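Local coordinates for protein N-acetylmuramoyl-L-alanine amidase (Peptoclostridium difficile, PDB 4RN7) that probably hydrolyses the amide bond between N-acetylmuramic acid and L-alanine in bacterial cell-wall peptidoglycan, as a zinc-dependent amidase, at residues His82-Glu96 with Leu146-Glu158. Numbering follows the deposited sequence. Where two conformers were deposited one is given.
Sequences HLNAEKNGNTATGIE and LIECGFLTTPSEE. With ZN (zinc ion), chain B.
The F151 ring is sandwiched between the A92 methyl and the N84 methylene: A92 CB lies 3.5 Å from the ring centroid over one face and N84 CB 3.6 Å over the other, both nearly on the ring normal, so both qualify as CH-pi contacts. The N84 amide continues this stack, its plane only 9° from that of the ring, while E86 N meets the ring edge in plane. On its other side the same amide stacks against the E148 carboxylate, which a fold of the E148 chain at chi2 (-75°) turns back toward the amide. N84 ND2 also donates to a water that in turn donates to G94 O and E148 O, linking the N84 side chain to two backbone carbonyls.

In the mixed sheet of this Amidase_3 catalytic domain, strand 144-151 runs between 77-84, parallel to it, and 95-99, antiparallel; a bulge shifts the register by one between the H82–E148 and N84–F151 pairs. Near the C-terminal end of strand 77-84, H82 ND1 binds zinc at 2.1 Å, with H12 and E28 completing the protein ligands, and L146 CD1 approaches H82 CD2 at 3.4 Å, the two side chains crossing at nearly a right angle.

Beyond the sheet, side chains grip the loop. T154 OG1 donates to A92 O (2.6 Å), meeting a lone pair of that oxygen within the plane of its carbonyl, and T153 OG1 accepts from E86 N almost straight (173°). E157 brings OE1 to two amides: F151 N is received on the anti lone pair of OE1, whereas G94 N comes from above the carboxylate plane at 3.0 Å.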
ATOM      1  N   HIS A  82      -4.158  -0.687   0.075  1.00 22.56           N
ATOM      2  CA  HIS A  82      -5.614  -0.673   0.195  1.00 20.95           C
ATOM      3  C   HIS A  82      -6.208  -0.102  -1.092  1.00 26.19           C
ATOM      4  O   HIS A  82      -5.467   0.360  -1.948  1.00 24.20           O
ATOM      5  CB  HIS A  82      -6.046   0.223   1.350  1.00 22.82           C
ATOM      6  CG  HIS A  82      -5.985  -0.435   2.691  1.00 23.97           C
ATOM      7  ND1 HIS A  82      -7.119  -0.751   3.404  1.00 27.95           N
ATOM      8  CD2 HIS A  82      -4.934  -0.824   3.458  1.00 25.08           C
ATOM      9  CE1 HIS A  82      -6.776  -1.308   4.553  1.00 27.24           C
ATOM     10  NE2 HIS A  82      -5.457  -1.360   4.617  1.00 25.24           N
ATOM     11  N   LEU A  83      -7.533  -0.166  -1.231  1.00 21.18           N
ATOM     12  CA  LEU A  83      -8.227   0.544  -2.315  1.00 23.51           C
ATOM     13  C   LEU A  83      -9.187   1.516  -1.659  1.00 28.21           C
ATOM     14  O   LEU A  83      -9.738   1.251  -0.586  1.00 27.91           O
ATOM     15  CB  LEU A  83      -9.008  -0.408  -3.220  1.00 25.46           C
ATOM     16  CG  LEU A  83      -8.214  -1.555  -3.855  1.00 27.72           C
ATOM     17  CD1 LEU A  83      -9.141  -2.477  -4.652  1.00 28.14           C
ATOM     18  CD2 LEU A  83      -7.120  -0.990  -4.749  1.00 30.61           C
ATOM     19  N   ASN A  84      -9.396   2.652  -2.298  1.00 27.92           N
ATOM     20  CA  ASN A  84     -10.240   3.655  -1.713  1.00 30.12           C
ATOM     21  C   ASN A  84     -11.714   3.356  -1.978  1.00 33.26           C
ATOM     22  O   ASN A  84     -12.064   2.522  -2.834  1.00 27.52           O
ATOM     23  CB  ASN A  84      -9.854   5.033  -2.269  1.00 25.57           C
ATOM     24  CG  ASN A  84      -9.883   6.116  -1.207  1.00 35.59           C
ATOM     25  OD1 ASN A  84     -10.730   6.095  -0.316  1.00 41.89           O
ATOM     26  ND2 ASN A  84      -8.959   7.069  -1.297  1.00 34.52           N
ATOM     27  N   ALA A  85     -12.582   4.039  -1.243  1.00 28.81           N
ATOM     28  CA  ALA A  85     -14.015   3.899  -1.443  1.00 32.12           C
ATOM     29  C   ALA A  85     -14.704   5.202  -1.088  1.00 34.92           C
ATOM     30  O   ALA A  85     -14.337   5.852  -0.105  1.00 39.12           O
ATOM     31  CB  ALA A  85     -14.567   2.770  -0.580  1.00 39.41           C
ATOM     32  N   GLU A  86     -15.688   5.580  -1.895  1.00 36.54           N
ATOM     33  CA  GLU A  86     -16.618   6.647  -1.546  1.00 41.88           C
ATOM     34  C   GLU A  86     -17.812   6.025  -0.833  1.00 50.41           C
ATOM     35  O   GLU A  86     -18.409   5.082  -1.352  1.00 54.96           O
ATOM     36  CB  GLU A  86     -17.132   7.320  -2.811  1.00 42.31           C
ATOM     37  CG  GLU A  86     -16.339   8.502  -3.310  1.00 51.94           C
ATOM     38  CD  GLU A  86     -16.997   9.134  -4.522  1.00 43.37           C
ATOM     39  OE1 GLU A  86     -16.996   8.499  -5.598  1.00 39.63           O
ATOM     40  OE2 GLU A  86     -17.536  10.255  -4.407  1.00 54.94           O
ATOM     41  N   LYS A  87     -18.175   6.543   0.339  1.00 59.82           N
ATOM     42  CA  LYS A  87     -19.324   6.000   1.063  1.00 66.29           C
ATOM     43  C   LYS A  87     -20.642   6.247   0.322  1.00 68.48           C
ATOM     44  O   LYS A  87     -21.504   5.365   0.268  1.00 68.37           O
ATOM     45  CB  LYS A  87     -19.379   6.519   2.507  1.00 71.05           C
ATOM     46  CG  LYS A  87     -19.115   8.005   2.674  1.00 63.58           C
ATOM     47  N   ASN A  88     -20.786   7.442  -0.249  1.00 60.73           N
ATOM     48  CA  ASN A  88     -21.964   7.795  -1.035  0.62 67.32           C
ATOM     49  C   ASN A  88     -21.594   8.351  -2.401  1.00 63.23           C
ATOM     50  O   ASN A  88     -21.818   9.530  -2.667  1.00 74.78           O
ATOM     51  CB  ASN A  88     -22.809   8.839  -0.303  0.62 73.39           C
ATOM     52  CG  ASN A  88     -23.672   8.237   0.777  0.62 81.86           C
ATOM     53  OD1 ASN A  88     -24.186   7.129   0.633  0.62 84.79           O
ATOM     54  ND2 ASN A  88     -23.845   8.970   1.870  0.62 86.29           N
ATOM     55  N   GLY A  89     -21.031   7.514  -3.261  1.00 55.24           N
ATOM     56  CA  GLY A  89     -20.640   7.968  -4.582  1.00 52.28           C
ATOM     57  C   GLY A  89     -19.977   6.874  -5.386  1.00 46.47           C
ATOM     58  O   GLY A  89     -19.600   5.843  -4.834  1.00 43.62           O
ATOM     59  N   ASN A  90     -19.837   7.097  -6.690  1.00 45.32           N
ATOM     60  CA  ASN A  90     -19.225   6.105  -7.564  1.00 44.99           C
ATOM     61  C   ASN A  90     -18.428   6.781  -8.676  1.00 44.47           C
ATOM     62  O   ASN A  90     -18.300   6.230  -9.778  1.00 38.23           O
ATOM     63  CB  ASN A  90     -20.312   5.217  -8.173  1.00 45.60           C
ATOM     64  CG  ASN A  90     -21.293   6.006  -9.041  1.00 56.22           C
ATOM     65  OD1 ASN A  90     -21.339   7.239  -8.987  1.00 53.79           O
ATOM     66  ND2 ASN A  90     -22.081   5.298  -9.840  1.00 62.99           N
ATOM     67  N   THR A  91     -17.893   7.967  -8.378  1.00 41.49           N
ATOM     68  CA  THR A  91     -17.234   8.790  -9.390  1.00 34.64           C
ATOM     69  C   THR A  91     -15.772   9.146  -9.093  1.00 37.15           C
ATOM     70  O   THR A  91     -15.021   9.430 -10.015  1.00 36.38           O
ATOM     71  CB  THR A  91     -18.043  10.095  -9.685  1.00 37.23           C
ATOM     72  OG1 THR A  91     -18.068  10.933  -8.521  1.00 45.81           O
ATOM     73  CG2 THR A  91     -19.465   9.760 -10.102  1.00 42.99           C
ATOM     74  N   ALA A  92     -15.352   9.102  -7.829  1.00 36.51           N
ATOM     75  CA  ALA A  92     -13.994   9.544  -7.477  1.00 36.59           C
ATOM     76  C   ALA A  92     -12.895   8.732  -8.167  1.00 34.99           C
ATOM     77  O   ALA A  92     -13.057   7.534  -8.391  1.00 32.97           O
ATOM     78  CB  ALA A  92     -13.791   9.499  -5.972  1.00 37.30           C
ATOM     79  N   THR A  93     -11.773   9.375  -8.496  1.00 31.83           N
ATOM     80  CA  THR A  93     -10.644   8.648  -9.083  1.00 27.58           C
ATOM     81  C   THR A  93      -9.301   9.074  -8.515  1.00 34.20           C
ATOM     82  O   THR A  93      -9.179  10.159  -7.949  1.00 35.75           O
ATOM     83  CB  THR A  93     -10.561   8.837 -10.603  1.00 36.95           C
ATOM     84  OG1 THR A  93     -10.438  10.233 -10.898  1.00 41.81           O
ATOM     85  CG2 THR A  93     -11.789   8.266 -11.280  1.00 35.16           C
ATOM     86  N   GLY A  94      -8.301   8.212  -8.659  1.00 31.40           N
ATOM     87  CA  GLY A  94      -6.941   8.598  -8.339  1.00 27.90           C
ATOM     88  C   GLY A  94      -6.361   7.899  -7.125  1.00 31.47           C
ATOM     89  O   GLY A  94      -7.049   7.169  -6.407  1.00 29.65           O
ATOM     90  N   ILE A  95      -5.080   8.150  -6.887  1.00 28.36           N
ATOM     91  CA  ILE A  95      -4.356   7.485  -5.820  1.00 27.09           C
ATOM     92  C   ILE A  95      -3.877   8.522  -4.804  1.00 32.28           C
ATOM     93  O   ILE A  95      -3.458   9.619  -5.189  1.00 31.23           O
ATOM     94  CB  ILE A  95      -3.159   6.737  -6.422  1.00 29.01           C
ATOM     95  CG1 ILE A  95      -3.660   5.547  -7.256  1.00 30.45           C
ATOM     96  CG2 ILE A  95      -2.195   6.250  -5.339  1.00 28.40           C
ATOM     97  CD1 ILE A  95      -2.551   4.709  -7.862  1.00 32.55           C
ATOM     98  N   GLU A  96      -3.948   8.184  -3.517  1.00 29.02           N
ATOM     99  CA  GLU A  96      -3.397   9.048  -2.476  1.00 26.73           C
ATOM    100  C   GLU A  96      -2.627   8.163  -1.518  1.00 28.47           C
ATOM    101  O   GLU A  96      -2.885   6.962  -1.435  1.00 29.96           O
ATOM    102  CB  GLU A  96      -4.504   9.789  -1.716  1.00 28.93           C
ATOM    103  CG  GLU A  96      -5.573   8.886  -1.113  1.00 31.84           C
ATOM    104  CD  GLU A  96      -6.721   9.678  -0.520  1.00 41.10           C
ATOM    105  OE1 GLU A  96      -7.234  10.580  -1.210  1.00 37.88           O
ATOM    106  OE2 GLU A  96      -7.111   9.409   0.635  1.00 36.95           O
ATOM    107  N   LEU A 146       0.281   4.121   3.829  1.00 26.49           N
ATOM    108  CA  LEU A 146      -0.802   3.289   3.330  1.00 22.81           C
ATOM    109  C   LEU A 146      -1.182   3.900   2.000  1.00 26.08           C
ATOM    110  O   LEU A 146      -1.503   5.085   1.934  1.00 26.87           O
ATOM    111  CB  LEU A 146      -2.007   3.292   4.291  1.00 24.82           C
ATOM    112  CG  LEU A 146      -3.243   2.469   3.885  1.00 27.80           C
ATOM    113  CD1 LEU A 146      -3.984   1.976   5.119  1.00 31.79           C
ATOM    114  CD2 LEU A 146      -4.205   3.259   2.981  1.00 26.83           C
ATOM    115  N   ILE A 147      -1.114   3.096   0.942  1.00 23.35           N
ATOM    116  CA  ILE A 147      -1.455   3.594  -0.380  1.00 24.27           C
ATOM    117  C   ILE A 147      -2.869   3.175  -0.735  1.00 24.78           C
ATOM    118  O   ILE A 147      -3.166   1.981  -0.740  1.00 24.80           O
ATOM    119  CB  ILE A 147      -0.499   3.055  -1.451  1.00 23.15           C
ATOM    120  CG1 ILE A 147       0.956   3.232  -1.007  1.00 27.44           C
ATOM    121  CG2 ILE A 147      -0.715   3.810  -2.776  1.00 23.13           C
ATOM    122  CD1 ILE A 147       1.964   2.468  -1.856  1.00 25.26           C
ATOM    123  N   GLU A 148      -3.723   4.158  -1.053  1.00 23.24           N
ATOM    124  CA  GLU A 148      -5.089   3.896  -1.509  1.00 24.39           C
ATOM    125  C   GLU A 148      -5.037   3.854  -3.031  1.00 23.13           C
ATOM    126  O   GLU A 148      -5.008   4.896  -3.689  1.00 24.46           O
ATOM    127  CB  GLU A 148      -6.057   4.992  -1.043  1.00 28.89           C
ATOM    128  CG  GLU A 148      -6.267   5.045   0.493  1.00 29.95           C
ATOM    129  CD  GLU A 148      -7.157   3.930   1.014  1.00 38.93           C
ATOM    130  OE1 GLU A 148      -7.454   2.991   0.256  1.00 36.09           O
ATOM    131  OE2 GLU A 148      -7.562   3.974   2.193  1.00 45.40           O
ATOM    132  N   CYS A 149      -5.037   2.642  -3.579  1.00 24.07           N
ATOM    133  CA  CYS A 149      -4.625   2.430  -4.967  1.00 25.45           C
ATOM    134  C   CYS A 149      -5.733   2.626  -6.002  1.00 25.74           C
ATOM    135  O   CYS A 149      -5.780   1.905  -7.005  1.00 31.93           O
ATOM    136  CB  CYS A 149      -4.020   1.041  -5.135  1.00 25.61           C
ATOM    137  SG  CYS A 149      -2.479   0.806  -4.194  1.00 26.85           S
ATOM    138  N   GLY A 150      -6.615   3.591  -5.768  1.00 26.65           N
ATOM    139  CA  GLY A 150      -7.691   3.862  -6.713  1.00 32.32           C
ATOM    140  C   GLY A 150      -9.007   3.553  -6.028  1.00 30.14           C
ATOM    141  O   GLY A 150      -9.013   2.897  -4.984  1.00 28.84           O
ATOM    142  N   PHE A 151     -10.108   4.030  -6.597  1.00 27.11           N
ATOM    143  CA  PHE A 151     -11.430   3.860  -5.998  1.00 28.50           C
ATOM    144  C   PHE A 151     -12.151   2.637  -6.538  1.00 28.04           C
ATOM    145  O   PHE A 151     -12.619   2.640  -7.664  1.00 30.92           O
ATOM    146  CB  PHE A 151     -12.281   5.113  -6.238  1.00 31.32           C
ATOM    147  CG  PHE A 151     -11.966   6.236  -5.290  1.00 30.20           C
ATOM    148  CD1 PHE A 151     -10.810   6.984  -5.445  1.00 29.50           C
ATOM    149  CD2 PHE A 151     -12.802   6.512  -4.220  1.00 31.06           C
ATOM    150  CE1 PHE A 151     -10.501   8.012  -4.549  1.00 31.24           C
ATOM    151  CE2 PHE A 151     -12.497   7.524  -3.320  1.00 33.57           C
ATOM    152  CZ  PHE A 151     -11.345   8.274  -3.487  1.00 31.45           C
ATOM    153  N   LEU A 152     -12.258   1.582  -5.734  1.00 29.92           N
ATOM    154  CA  LEU A 152     -12.945   0.387  -6.212  1.00 26.58           C
ATOM    155  C   LEU A 152     -14.424   0.656  -6.439  1.00 29.48           C
ATOM    156  O   LEU A 152     -15.081  -0.045  -7.206  1.00 30.14           O
ATOM    157  CB  LEU A 152     -12.761  -0.779  -5.231  1.00 27.52           C
ATOM    158  CG  LEU A 152     -13.424  -2.091  -5.659  1.00 32.04           C
ATOM    159  CD1 LEU A 152     -12.832  -2.586  -6.964  1.00 29.99           C
ATOM    160  CD2 LEU A 152     -13.240  -3.132  -4.562  1.00 33.47           C
ATOM    161  N   THR A 153     -14.948   1.693  -5.789  1.00 34.74           N
ATOM    162  CA  THR A 153     -16.350   2.088  -5.952  1.00 33.77           C
ATOM    163  C   THR A 153     -16.677   2.832  -7.268  1.00 32.50           C
ATOM    164  O   THR A 153     -17.846   3.081  -7.575  1.00 35.19           O
ATOM    165  CB  THR A 153     -16.841   2.912  -4.730  1.00 42.04           C
ATOM    166  OG1 THR A 153     -15.923   3.988  -4.459  1.00 32.80           O
ATOM    167  CG2 THR A 153     -16.946   2.011  -3.498  1.00 40.77           C
ATOM    168  N   THR A 154     -15.644   3.176  -8.034  1.00 28.67           N
ATOM    169  CA  THR A 154     -15.814   3.867  -9.316  1.00 29.64           C
ATOM    170  C   THR A 154     -15.517   2.868 -10.431  1.00 30.74           C
ATOM    171  O   THR A 154     -14.390   2.369 -10.533  1.00 34.23           O
ATOM    172  CB  THR A 154     -14.859   5.063  -9.422  1.00 29.49           C
ATOM    173  OG1 THR A 154     -15.168   6.008  -8.394  1.00 34.30           O
ATOM    174  CG2 THR A 154     -15.015   5.753 -10.774  1.00 30.22           C
ATOM    175  N   PRO A 155     -16.533   2.545 -11.243  1.00 34.05           N
ATOM    176  CA  PRO A 155     -16.398   1.517 -12.283  1.00 41.74           C
ATOM    177  C   PRO A 155     -15.171   1.672 -13.185  1.00 36.61           C
ATOM    178  O   PRO A 155     -14.514   0.670 -13.430  1.00 31.55           O
ATOM    179  CB  PRO A 155     -17.685   1.669 -13.088  1.00 37.01           C
ATOM    180  CG  PRO A 155     -18.694   2.112 -12.069  1.00 46.54           C
ATOM    181  CD  PRO A 155     -17.914   3.063 -11.168  1.00 41.62           C
ATOM    182  N   SER A 156     -14.863   2.873 -13.677  1.00 32.36           N
ATOM    183  CA  SER A 156     -13.617   3.041 -14.436  1.00 31.08           C
ATOM    184  C   SER A 156     -12.356   2.608 -13.663  1.00 35.20           C
ATOM    185  O   SER A 156     -11.462   1.965 -14.233  1.00 31.35           O
ATOM    186  CB  SER A 156     -13.471   4.485 -14.945  1.00 31.82           C
ATOM    187  OG  SER A 156     -13.179   5.375 -13.876  1.00 31.94           O
ATOM    188  N   GLU A 157     -12.283   2.936 -12.371  1.00 31.44           N
ATOM    189  CA  GLU A 157     -11.097   2.644 -11.578  1.00 28.83           C
ATOM    190  C   GLU A 157     -10.996   1.140 -11.375  1.00 28.84           C
ATOM    191  O   GLU A 157      -9.909   0.562 -11.406  1.00 29.03           O
ATOM    192  CB  GLU A 157     -11.206   3.288 -10.198  1.00 36.81           C
ATOM    193  CG  GLU A 157     -11.194   4.788 -10.176  1.00 37.19           C
ATOM    194  CD  GLU A 157      -9.795   5.328 -10.231  1.00 43.68           C
ATOM    195  OE1 GLU A 157      -9.149   5.416  -9.160  1.00 31.17           O
ATOM    196  OE2 GLU A 157      -9.347   5.655 -11.348  1.00 38.67           O
ATOM    197  N   GLU A 158     -12.144   0.513 -11.142  1.00 31.52           N
ATOM    198  CA  GLU A 158     -12.188  -0.932 -10.965  1.00 32.95           C
ATOM    199  C   GLU A 158     -11.618  -1.648 -12.202  1.00 30.60           C
ATOM    200  O   GLU A 158     -10.872  -2.615 -12.063  1.00 31.50           O
ATOM    201  CB  GLU A 158     -13.619  -1.384 -10.680  1.00 30.23           C
ATOM    202  CG  GLU A 158     -13.798  -2.899 -10.709  1.00 35.98           C
ATOM    203  CD  GLU A 158     -15.223  -3.327 -10.444  1.00 51.58           C
ATOM    204  OE1 GLU A 158     -16.139  -2.500 -10.635  1.00 51.22           O
ATOM    205  OE2 GLU A 158     -15.421  -4.495 -10.053  1.00 54.06           O
TER
HETATM  206 ZN    ZN B 401      -9.134  -0.722   2.882  0.77 26.25          ZN
HETATM  207  O   HOH W   1      -7.193   6.728  -3.647  1.00 28.24           O
HETATM  208  O   HOH W   2     -16.184   5.871  -6.043  1.00 34.91           O